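Local coordinates for protein collagen adhesin (Staphylococcus aureus, PDB 2F68) that binds collagen at the surface of Staphylococcus aureus, probably by wrapping two of its domains around the triple helix in a "collagen hug", at residues 17-29 with 130-144. Numbering follows the deposited sequence.
Sequences VTDLTVSPSKIED and ITSGNKSTNVTVHKS
The carbonyl oxygen S25 O takes the amide hydrogen of T140 N in a nearly straight bond of 2.7 Å, with a weak second donor in a water that also reaches T140 OG1. I27 bonds to the residues on both sides of its bridge partner V141: I27 N donates to T140 O at 2.8 Å, and I27 O accepts from H142 N at 3.0 Å. This parallel beta pairing joins 26-27 to the end of 135-141 in the immunoglobulin-like N-terminal domain. Before the cis peptide at P24, 17-23 pairs antiparallel with 31-40 and meets the 130-141 hairpin through side chains. V22, beta-branched and apolar, suits this sandwich interior: V22 CG1 lies 3.7 Å from V139 CG2, while V22 CG2 meets T137 CG2 and I130 CD1. L20, longer and equally apolar, spans to the hairpin backbone, its CG anti to the backbone N (chi1 -175°), bringing L20 CD2 to 3.3 Å from I130 O; it also touches M37. At the exposed surface the aliphatic stem of K26 lies alongside T140, then bends at chi3 and chi4, and K26 NZ donates to H142 NE2 at 3.2 Å, 19° out of the imidazole plane; H142 ND1 has a weak hydrogen bond with K126 NZ.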
loop_
_atom_site.group_PDB
_atom_site.type_symbol
_atom_site.label_atom_id
_atom_site.label_comp_id
_atom_site.label_asym_id
_atom_site.label_seq_id
_atom_site.Cartn_x
_atom_site.Cartn_y
_atom_site.Cartn_z
ATOM N N VAL A 17 21.136 16.467 -10.307
ATOM C CA VAL A 17 20.500 16.363 -8.986
ATOM C C VAL A 17 21.202 17.265 -7.969
ATOM O O VAL A 17 22.427 17.233 -7.838
ATOM C CB VAL A 17 20.452 14.897 -8.471
ATOM C CG1 VAL A 17 19.890 14.828 -7.051
ATOM C CG2 VAL A 17 19.618 14.034 -9.399
ATOM N N THR A 18 20.409 18.063 -7.258
ATOM C CA THR A 18 20.935 19.048 -6.311
ATOM C C THR A 18 20.658 18.709 -4.847
ATOM O O THR A 18 21.469 19.027 -3.973
ATOM C CB THR A 18 20.404 20.465 -6.613
ATOM O OG1 THR A 18 18.991 20.414 -6.850
ATOM C CG2 THR A 18 21.101 21.044 -7.833
ATOM N N ASP A 19 19.517 18.073 -4.582
ATOM C CA ASP A 19 19.137 17.697 -3.219
ATOM C C ASP A 19 18.242 16.460 -3.186
ATOM O O ASP A 19 17.354 16.297 -4.026
ATOM C CB ASP A 19 18.450 18.870 -2.505
ATOM C CG ASP A 19 18.138 18.574 -1.046
ATOM O OD1 ASP A 19 19.050 18.139 -0.310
ATOM O OD2 ASP A 19 16.979 18.787 -0.633
ATOM N N LEU A 20 18.494 15.596 -2.204
ATOM C CA LEU A 20 17.681 14.407 -1.972
ATOM C C LEU A 20 17.390 14.260 -0.479
ATOM O O LEU A 20 18.301 14.031 0.322
ATOM C CB LEU A 20 18.383 13.158 -2.518
ATOM C CG LEU A 20 17.642 11.817 -2.475
ATOM C CD1 LEU A 20 16.552 11.738 -3.536
ATOM C CD2 LEU A 20 18.626 10.675 -2.645
ATOM N N THR A 21 16.118 14.404 -0.115
ATOM C CA THR A 21 15.691 14.340 1.285
ATOM C C THR A 21 14.541 13.359 1.490
ATOM O O THR A 21 13.629 13.277 0.664
ATOM C CB THR A 21 15.256 15.726 1.819
ATOM O OG1 THR A 21 14.328 16.328 0.907
ATOM C CG2 THR A 21 16.459 16.645 2.001
ATOM N N VAL A 22 14.596 12.618 2.594
ATOM C CA VAL A 22 13.514 11.712 2.979
ATOM C C VAL A 22 12.995 12.072 4.370
ATOM O O VAL A 22 13.742 12.047 5.351
ATOM C CB VAL A 22 13.941 10.219 2.937
ATOM C CG1 VAL A 22 12.737 9.315 3.157
ATOM C CG2 VAL A 22 14.600 9.878 1.613
ATOM N N SER A 23 11.710 12.414 4.439
ATOM C CA SER A 23 11.058 12.769 5.696
ATOM C C SER A 23 9.744 12.003 5.860
ATOM O O SER A 23 8.926 11.976 4.936
ATOM C CB SER A 23 10.809 14.278 5.765
ATOM O OG SER A 23 10.270 14.653 7.021
ATOM N N PRO A 24 9.533 11.372 7.034
ATOM C CA PRO A 24 10.437 11.328 8.191
ATOM C C PRO A 24 11.618 10.371 8.006
ATOM O O PRO A 24 11.540 9.432 7.210
ATOM C CB PRO A 24 9.529 10.835 9.318
ATOM C CG PRO A 24 8.513 10.004 8.633
ATOM C CD PRO A 24 8.284 10.630 7.289
ATOM N N SER A 25 12.696 10.620 8.747
ATOM C CA SER A 25 13.914 9.815 8.660
ATOM C C SER A 25 13.858 8.558 9.531
ATOM O O SER A 25 14.664 7.641 9.355
ATOM C CB SER A 25 15.140 10.660 9.026
ATOM O OG SER A 25 15.032 11.179 10.339
ATOM N N LYS A 26 12.909 8.523 10.464
ATOM C CA LYS A 26 12.727 7.374 11.351
ATOM C C LYS A 26 11.312 6.809 11.235
ATOM O O LYS A 26 10.333 7.487 11.557
ATOM C CB LYS A 26 13.038 7.755 12.802
ATOM C CG LYS A 26 14.523 7.959 13.092
ATOM C CD LYS A 26 14.772 8.538 14.485
ATOM C CE LYS A 26 14.820 7.462 15.568
ATOM N NZ LYS A 26 13.466 7.021 16.011
ATOM N N ILE A 27 11.218 5.567 10.763
ATOM C CA ILE A 27 9.929 4.897 10.556
ATOM C C ILE A 27 9.900 3.491 11.160
ATOM O O ILE A 27 10.948 2.888 11.406
ATOM C CB ILE A 27 9.539 4.826 9.050
ATOM C CG1 ILE A 27 10.686 4.245 8.210
ATOM C CG2 ILE A 27 9.109 6.203 8.538
ATOM C CD1 ILE A 27 10.274 3.770 6.826
ATOM N N GLU A 28 8.693 2.983 11.398
ATOM C CA GLU A 28 8.496 1.625 11.905
ATOM C C GLU A 28 8.485 0.617 10.753
ATOM O O GLU A 28 8.539 1.006 9.583
ATOM C CB GLU A 28 7.191 1.533 12.708
ATOM C CG GLU A 28 7.118 2.453 13.931
ATOM C CD GLU A 28 8.076 2.057 15.044
ATOM O OE1 GLU A 28 8.248 0.844 15.295
ATOM O OE2 GLU A 28 8.652 2.966 15.678
ATOM N N ASP A 29 8.421 -0.671 11.089
ATOM C CA ASP A 29 8.366 -1.739 10.089
ATOM C C ASP A 29 7.043 -1.699 9.325
ATOM O O ASP A 29 5.968 -1.817 9.917
ATOM C CB ASP A 29 8.568 -3.111 10.744
ATOM C CG ASP A 29 8.655 -4.242 9.730
ATOM O OD1 ASP A 29 9.391 -4.103 8.729
ATOM O OD2 ASP A 29 7.992 -5.279 9.941
ATOM N N ILE A 130 19.007 5.724 0.512
ATOM C CA ILE A 130 18.421 6.094 -0.774
ATOM C C ILE A 130 19.356 7.069 -1.492
ATOM O O ILE A 130 19.753 8.091 -0.925
ATOM C CB ILE A 130 16.998 6.695 -0.609
ATOM C CG1 ILE A 130 16.067 5.678 0.067
ATOM C CG2 ILE A 130 16.430 7.133 -1.960
ATOM C CD1 ILE A 130 14.750 6.250 0.565
ATOM N N THR A 131 19.710 6.735 -2.731
ATOM C CA THR A 131 20.679 7.512 -3.507
ATOM C C THR A 131 20.101 8.033 -4.822
ATOM O O THR A 131 19.279 7.371 -5.458
ATOM C CB THR A 131 21.950 6.688 -3.822
ATOM O OG1 THR A 131 21.586 5.465 -4.472
ATOM C CG2 THR A 131 22.730 6.374 -2.550
ATOM N N SER A 132 20.543 9.227 -5.214
ATOM C CA SER A 132 20.190 9.820 -6.503
ATOM C C SER A 132 21.352 10.672 -7.012
ATOM O O SER A 132 21.496 11.838 -6.633
ATOM C CB SER A 132 18.907 10.650 -6.395
ATOM O OG SER A 132 18.513 11.154 -7.659
ATOM N N GLY A 133 22.181 10.073 -7.862
ATOM C CA GLY A 133 23.377 10.732 -8.383
ATOM C C GLY A 133 24.486 10.782 -7.352
ATOM O O GLY A 133 24.973 9.743 -6.904
ATOM N N ASN A 134 24.884 11.997 -6.979
ATOM C CA ASN A 134 25.905 12.204 -5.952
ATOM C C ASN A 134 25.309 12.403 -4.557
ATOM O O ASN A 134 26.038 12.439 -3.563
ATOM C CB ASN A 134 26.805 13.390 -6.318
ATOM C CG ASN A 134 27.675 13.121 -7.538
ATOM O OD1 ASN A 134 27.968 14.033 -8.312
ATOM N ND2 ASN A 134 28.097 11.872 -7.712
ATOM N N LYS A 135 23.985 12.523 -4.494
ATOM C CA LYS A 135 23.281 12.790 -3.239
ATOM C C LYS A 135 22.751 11.511 -2.597
ATOM O O LYS A 135 22.251 10.617 -3.286
ATOM C CB LYS A 135 22.138 13.789 -3.461
ATOM C CG LYS A 135 22.548 15.093 -4.149
ATOM C CD LYS A 135 23.445 15.954 -3.267
ATOM C CE LYS A 135 24.134 17.042 -4.075
ATOM N NZ LYS A 135 25.000 17.902 -3.224
ATOM N N SER A 136 22.865 11.437 -1.272
ATOM C CA SER A 136 22.416 10.275 -0.506
ATOM C C SER A 136 21.800 10.680 0.832
ATOM O O SER A 136 22.238 11.645 1.463
ATOM C CB SER A 136 23.575 9.302 -0.277
ATOM O OG SER A 136 24.638 9.924 0.425
ATOM N N THR A 137 20.783 9.931 1.253
ATOM C CA THR A 137 20.088 10.177 2.519
ATOM C C THR A 137 19.652 8.866 3.182
ATOM O O THR A 137 19.381 7.876 2.498
ATOM C CB THR A 137 18.881 11.140 2.341
ATOM O OG1 THR A 137 18.092 11.160 3.539
ATOM C CG2 THR A 137 18.008 10.718 1.166
ATOM N N ASN A 138 19.585 8.876 4.511
ATOM C CA ASN A 138 19.327 7.663 5.290
ATOM C C ASN A 138 17.937 7.594 5.919
ATOM O O ASN A 138 17.391 8.608 6.361
ATOM C CB ASN A 138 20.396 7.489 6.373
ATOM C CG ASN A 138 21.788 7.269 5.799
ATOM O OD1 ASN A 138 22.775 7.781 6.330
ATOM N ND2 ASN A 138 21.875 6.506 4.713
ATOM N N VAL A 139 17.380 6.384 5.951
ATOM C CA VAL A 139 16.089 6.116 6.584
ATOM C C VAL A 139 16.245 4.982 7.597
ATOM O O VAL A 139 16.712 3.893 7.254
ATOM C CB VAL A 139 14.995 5.732 5.548
ATOM C CG1 VAL A 139 13.617 5.710 6.201
ATOM C CG2 VAL A 139 15.000 6.687 4.363
ATOM N N THR A 140 15.856 5.249 8.841
ATOM C CA THR A 140 15.939 4.260 9.913
ATOM C C THR A 140 14.622 3.493 10.037
ATOM O O THR A 140 13.574 4.081 10.317
ATOM C CB THR A 140 16.307 4.918 11.267
ATOM O OG1 THR A 140 17.452 5.764 11.095
ATOM C CG2 THR A 140 16.620 3.863 12.320
ATOM N N VAL A 141 14.688 2.181 9.818
ATOM C CA VAL A 141 13.511 1.317 9.892
ATOM C C VAL A 141 13.612 0.377 11.095
ATOM O O VAL A 141 14.402 -0.570 11.092
ATOM C CB VAL A 141 13.301 0.501 8.583
ATOM C CG1 VAL A 141 12.009 -0.307 8.649
ATOM C CG2 VAL A 141 13.287 1.419 7.366
ATOM N N HIS A 142 12.807 0.653 12.120
ATOM C CA HIS A 142 12.780 -0.159 13.336
ATOM C C HIS A 142 12.072 -1.489 13.092
ATOM O O HIS A 142 11.149 -1.566 12.278
ATOM C CB HIS A 142 12.102 0.603 14.479
ATOM C CG HIS A 142 12.724 1.933 14.774
ATOM N ND1 HIS A 142 13.865 2.069 15.535
ATOM C CD2 HIS A 142 12.363 3.186 14.410
ATOM C CE1 HIS A 142 14.180 3.349 15.627
ATOM N NE2 HIS A 142 13.284 4.048 14.952
ATOM N N LYS A 143 12.508 -2.528 13.802
ATOM C CA LYS A 143 11.959 -3.875 13.638
ATOM C C LYS A 143 10.541 -4.003 14.206
ATOM O O LYS A 143 10.114 -3.188 15.029
ATOM C CB LYS A 143 12.891 -4.925 14.261
ATOM C CG LYS A 143 12.865 -4.987 15.785
ATOM C CD LYS A 143 13.641 -6.189 16.305
ATOM C CE LYS A 143 13.213 -6.568 17.718
ATOM N NZ LYS A 143 13.529 -5.516 18.727
ATOM N N SER A 144 9.823 -5.029 13.755
ATOM C CA SER A 144 8.462 -5.298 14.214
ATOM C C SER A 144 8.459 -5.921 15.609
ATOM O O SER A 144 9.257 -6.811 15.906
ATOM C CB SER A 144 7.735 -6.214 13.225
ATOM O OG SER A 144 6.383 -6.409 13.604
HETATM O O HOH W 1 24.232 14.892 -8.036
HETATM O O HOH W 2 23.563 20.642 -4.702
HETATM O O HOH W 3 17.992 8.292 9.445
#